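Local coordinates for cytoplasmic protein (Cryptococcus neoformans var. grubii serotype A, PDB 7LPO) that probably hydrolyses the beta-glucosidic bond of sterylglucosides, as a sterylglucosidase of glycoside hydrolase family 5, at residues Phe453-Thr458 against Lys495-Glu500; Asp470-Ile475 against Ala502-Asp507. All coordinates share one frame; numbering follows the deposited sequence.

Two parts of the chain that follow barrel strand 447-449 pack in turn along one helix, 490-512, which leads into strand 518-522. Contact 1 (453-458 with 495-500) and contact 2 (470-475 with 502-507) have their centres about 9 Å apart, and their segments alternate along the chain. E500 joins them: its OE2 accepts a probable hydrogen bond from I472 N at 2.9 Å, while M496 SD packs on D470 CA at 3.4 Å. Contact 1 is one residue removed from a ligand site: Y454, next to F453 in the chain, hydrogen-bonds through its OH to E521 and to a bound Tris molecule, probably from the crystallisation liquor. L504 of contact 2 also touches F453.

Contact 1 of 2, residues Phe453-Thr458 against Lys495-Glu500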
# COMPACT_ATOMS: atom_id res chain seq x y z
N PHE A 453 -4.46 5.99 1.22
CA PHE A 453 -5.55 6.50 2.03
C PHE A 453 -6.53 5.39 2.35
O PHE A 453 -6.99 4.69 1.45
CB PHE A 453 -6.32 7.63 1.36
CG PHE A 453 -7.48 8.11 2.18
CD1 PHE A 453 -7.29 9.09 3.14
CD2 PHE A 453 -8.73 7.56 2.02
CE1 PHE A 453 -8.35 9.52 3.92
CE2 PHE A 453 -9.79 8.00 2.81
CZ PHE A 453 -9.59 8.98 3.76
N TYR A 454 -6.87 5.25 3.63
CA TYR A 454 -7.90 4.34 4.08
C TYR A 454 -8.90 5.09 4.94
O TYR A 454 -8.51 5.93 5.75
CB TYR A 454 -7.31 3.17 4.88
CG TYR A 454 -6.57 2.17 4.03
CD1 TYR A 454 -7.24 1.11 3.44
CD2 TYR A 454 -5.21 2.29 3.80
CE1 TYR A 454 -6.58 0.20 2.64
CE2 TYR A 454 -4.54 1.39 3.02
CZ TYR A 454 -5.23 0.34 2.44
OH TYR A 454 -4.56 -0.57 1.67
N ASP A 455 -10.18 4.78 4.75
CA ASP A 455 -11.22 5.10 5.72
C ASP A 455 -10.91 4.31 6.99
O ASP A 455 -11.35 3.16 7.15
CB ASP A 455 -12.59 4.75 5.14
CG ASP A 455 -13.73 4.97 6.12
OD1 ASP A 455 -13.49 5.32 7.30
OD2 ASP A 455 -14.88 4.78 5.69
N GLY A 456 -10.13 4.93 7.88
CA GLY A 456 -9.58 4.21 9.01
C GLY A 456 -10.63 3.70 9.98
O GLY A 456 -10.51 2.59 10.51
N LEU A 457 -11.67 4.50 10.24
CA LEU A 457 -12.73 4.03 11.12
C LEU A 457 -13.32 2.72 10.60
O LEU A 457 -13.55 1.78 11.36
CB LEU A 457 -13.81 5.10 11.25
CG LEU A 457 -15.03 4.65 12.06
CD1 LEU A 457 -14.62 4.44 13.52
CD2 LEU A 457 -16.18 5.63 11.98
N THR A 458 -13.63 2.68 9.30
CA THR A 458 -14.20 1.47 8.72
C THR A 458 -13.21 0.31 8.77
O THR A 458 -13.57 -0.81 9.15
CB THR A 458 -14.64 1.75 7.29
OG1 THR A 458 -15.57 2.84 7.28
CG2 THR A 458 -15.28 0.53 6.67
N LYS A 495 -18.91 13.47 1.63
CA LYS A 495 -18.28 14.75 1.31
C LYS A 495 -17.01 14.95 2.13
O LYS A 495 -16.01 15.48 1.63
CB LYS A 495 -19.26 15.89 1.56
CG LYS A 495 -18.75 17.26 1.17
CD LYS A 495 -19.85 18.32 1.34
CE LYS A 495 -19.36 19.72 0.98
NZ LYS A 495 -19.74 20.72 2.04
N MET A 496 -17.03 14.51 3.39
CA MET A 496 -15.87 14.67 4.25
C MET A 496 -14.70 13.82 3.76
O MET A 496 -13.56 14.31 3.69
CB MET A 496 -16.25 14.30 5.68
CG MET A 496 -15.15 14.50 6.69
SD MET A 496 -14.25 12.97 6.91
CE MET A 496 -15.45 12.02 7.86
N ILE A 497 -14.96 12.57 3.38
CA ILE A 497 -13.88 11.70 2.91
C ILE A 497 -13.34 12.21 1.58
O ILE A 497 -12.12 12.19 1.34
CB ILE A 497 -14.35 10.24 2.84
CG1 ILE A 497 -14.81 9.82 4.23
CG2 ILE A 497 -13.24 9.34 2.31
CD1 ILE A 497 -14.81 8.35 4.50
N GLN A 498 -14.21 12.69 0.71
CA GLN A 498 -13.74 13.30 -0.53
C GLN A 498 -12.86 14.51 -0.22
O GLN A 498 -11.88 14.77 -0.94
CB GLN A 498 -14.93 13.71 -1.39
CG GLN A 498 -14.57 14.14 -2.78
CD GLN A 498 -15.79 14.44 -3.62
OE1 GLN A 498 -16.25 15.57 -3.67
NE2 GLN A 498 -16.34 13.42 -4.27
N GLY A 499 -13.18 15.26 0.83
CA GLY A 499 -12.32 16.35 1.24
C GLY A 499 -10.97 15.90 1.74
O GLY A 499 -9.96 16.58 1.51
N GLU A 500 -10.91 14.74 2.39
CA GLU A 500 -9.62 14.20 2.82
C GLU A 500 -8.74 13.87 1.62
O GLU A 500 -7.53 14.13 1.64
CB GLU A 500 -9.83 12.97 3.69
CG GLU A 500 -10.38 13.27 5.08
CD GLU A 500 -10.38 12.03 5.98
OE1 GLU A 500 -11.33 11.23 5.91
OE2 GLU A 500 -9.43 11.87 6.77
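The outer atoms of the F453 ring, CE1, CZ and CE2, meet I497 and E500 of helix 490-512, and this is where packing is tight. Turning CG anti to the backbone N (chi1 177°) carries the ring to the helix, where CE2 reaches I497 CG2 at 3.7 Å. On E500, the CB methylene lies 3.8 Å from F453 CE1. Beyond it the carboxylate brings OE1 in at the ring edge, 3.6 Å from F453 CZ and in the plane of the ring, with the two flat groups almost perpendicular (89°). L501 and L504 of the same helix add further apolar contacts to F453.

Toward D455 the contact thins to a single methyl: I497 CD1 lies 3.8 Å from D455 OD2, the two side chains crossing at about a right angle. That carboxylate also serves its own segment. As N-cap of helix 456-461 it takes a weak bond from T458 N to D455 OD1 (3.3 Å), while T458 OG1 donates to D455 OD2 at 2.6 Å from well above the carboxylate plane. From outside the segment, N468 gives OD1 another donor. In the TIM barrel of the family, the packing of F453 and D455 on I497 and E500 joins the segment following strand 447-449 to the helix preceding strand 518-522.

E500 finds its strongest polar partner in I472 N, at the start of helix 471-475, yet also has the like charge of D470 close by. The ring's edge hydrogens and that helix start would both tend to stabilise a negative charge on E500, whereas D470 would oppose it.

Contact 2 of 2, residues Asp470-Ile475 against Ala502-Asp507; sequences DAIGVI and AVLKQD
I472 supplies both branches of its side chain to helix 490-512, and each branch meets a different residue. Its CG2 methyl lies 3.9 Å from V503 CG1, the two side chains running past one another in opposite directions. The longer branch, set beside the backbone N (chi1 -75°), carries CD1 to L504, where CD2 and CG are each 4.1 Å from I472 CD1; here the side chains cross at about a right angle. Both touches are purely apolar.

In the barrel, the short helix 471-475 lies in the long connection from strand 447-449 to strand 518-522, and this packing lays it against helix 490-512, the last helix of that connection.

I472's own N-H is held by E500 of the facing helix, and behind it stands the N-cap. D470 OD1 accepts from G473 N at 3.0 Å, a nearly straight bond (167°) that arrives from 58° above the carboxylate plane; the other oxygen, OD2, is bonded to Y479 OH. Past the far end of helix 471-475, R476 packs against V503 and forms a salt bridge with D507 OD2, while D507 OD1 is bonded to Q434 NE2.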
# COMPACT_ATOMS: atom_id res chain seq x y z
N ASP A 470 -13.09 13.09 10.38
CA ASP A 470 -12.06 13.55 9.46
C ASP A 470 -10.69 13.34 10.09
O ASP A 470 -10.14 14.22 10.75
CB ASP A 470 -12.29 15.02 9.12
CG ASP A 470 -11.18 15.60 8.26
OD1 ASP A 470 -10.34 14.83 7.74
OD2 ASP A 470 -11.15 16.84 8.12
N ALA A 471 -10.12 12.15 9.84
CA ALA A 471 -8.89 11.77 10.53
C ALA A 471 -7.69 12.60 10.07
O ALA A 471 -6.79 12.90 10.87
CB ALA A 471 -8.61 10.28 10.31
N ILE A 472 -7.63 12.96 8.79
CA ILE A 472 -6.52 13.78 8.31
C ILE A 472 -6.58 15.17 8.92
O ILE A 472 -5.57 15.72 9.35
CB ILE A 472 -6.52 13.83 6.77
CG1 ILE A 472 -6.01 12.49 6.22
CG2 ILE A 472 -5.69 14.99 6.28
CD1 ILE A 472 -5.79 12.47 4.72
N GLY A 473 -7.77 15.77 8.97
CA GLY A 473 -7.89 17.08 9.57
C GLY A 473 -7.54 17.10 11.05
O GLY A 473 -6.99 18.08 11.55
N VAL A 474 -7.85 16.02 11.76
CA VAL A 474 -7.45 15.91 13.16
C VAL A 474 -5.93 15.82 13.26
O VAL A 474 -5.30 16.56 14.02
CB VAL A 474 -8.13 14.70 13.82
CG1 VAL A 474 -7.35 14.25 15.05
CG2 VAL A 474 -9.58 15.02 14.16
N ILE A 475 -5.34 14.90 12.49
CA ILE A 475 -3.89 14.72 12.51
C ILE A 475 -3.18 16.04 12.27
O ILE A 475 -2.12 16.31 12.84
CB ILE A 475 -3.47 13.68 11.46
CG1 ILE A 475 -3.79 12.27 11.94
CG2 ILE A 475 -2.01 13.83 11.13
CD1 ILE A 475 -3.93 11.28 10.81
N ALA A 502 -8.79 15.33 -1.19
CA ALA A 502 -8.37 16.59 -1.78
C ALA A 502 -7.15 17.15 -1.07
O ALA A 502 -6.31 17.81 -1.70
CB ALA A 502 -9.52 17.60 -1.75
N VAL A 503 -7.02 16.90 0.24
CA VAL A 503 -5.86 17.37 0.98
C VAL A 503 -4.59 16.68 0.48
O VAL A 503 -3.54 17.31 0.33
CB VAL A 503 -6.06 17.14 2.49
CG1 VAL A 503 -4.75 17.30 3.25
CG2 VAL A 503 -7.13 18.08 3.04
N LEU A 504 -4.68 15.38 0.20
CA LEU A 504 -3.51 14.67 -0.29
C LEU A 504 -3.13 15.14 -1.69
O LEU A 504 -1.94 15.26 -2.00
CB LEU A 504 -3.77 13.17 -0.30
CG LEU A 504 -3.94 12.46 1.03
CD1 LEU A 504 -4.11 10.96 0.75
CD2 LEU A 504 -2.78 12.71 1.95
N LYS A 505 -4.13 15.38 -2.55
CA LYS A 505 -3.84 15.96 -3.85
C LYS A 505 -3.10 17.28 -3.70
O LYS A 505 -2.14 17.55 -4.44
CB LYS A 505 -5.15 16.16 -4.63
CG LYS A 505 -5.02 16.01 -6.14
CD LYS A 505 -6.39 16.13 -6.82
CE LYS A 505 -6.27 16.32 -8.32
NZ LYS A 505 -7.40 17.14 -8.89
N GLN A 506 -3.49 18.09 -2.72
CA GLN A 506 -2.89 19.40 -2.54
C GLN A 506 -1.46 19.31 -2.03
O GLN A 506 -0.63 20.15 -2.39
CB GLN A 506 -3.75 20.23 -1.59
CG GLN A 506 -3.33 21.69 -1.45
CD GLN A 506 -3.55 22.50 -2.71
OE1 GLN A 506 -4.45 22.21 -3.50
NE2 GLN A 506 -2.71 23.51 -2.92
N ASP A 507 -1.14 18.30 -1.21
CA ASP A 507 0.24 18.09 -0.79
C ASP A 507 1.18 18.03 -1.99
O ASP A 507 2.32 18.48 -1.93
CB ASP A 507 0.38 16.79 0.00
CG ASP A 507 -0.21 16.86 1.39
OD1 ASP A 507 -0.61 17.96 1.83
OD2 ASP A 507 -0.26 15.80 2.05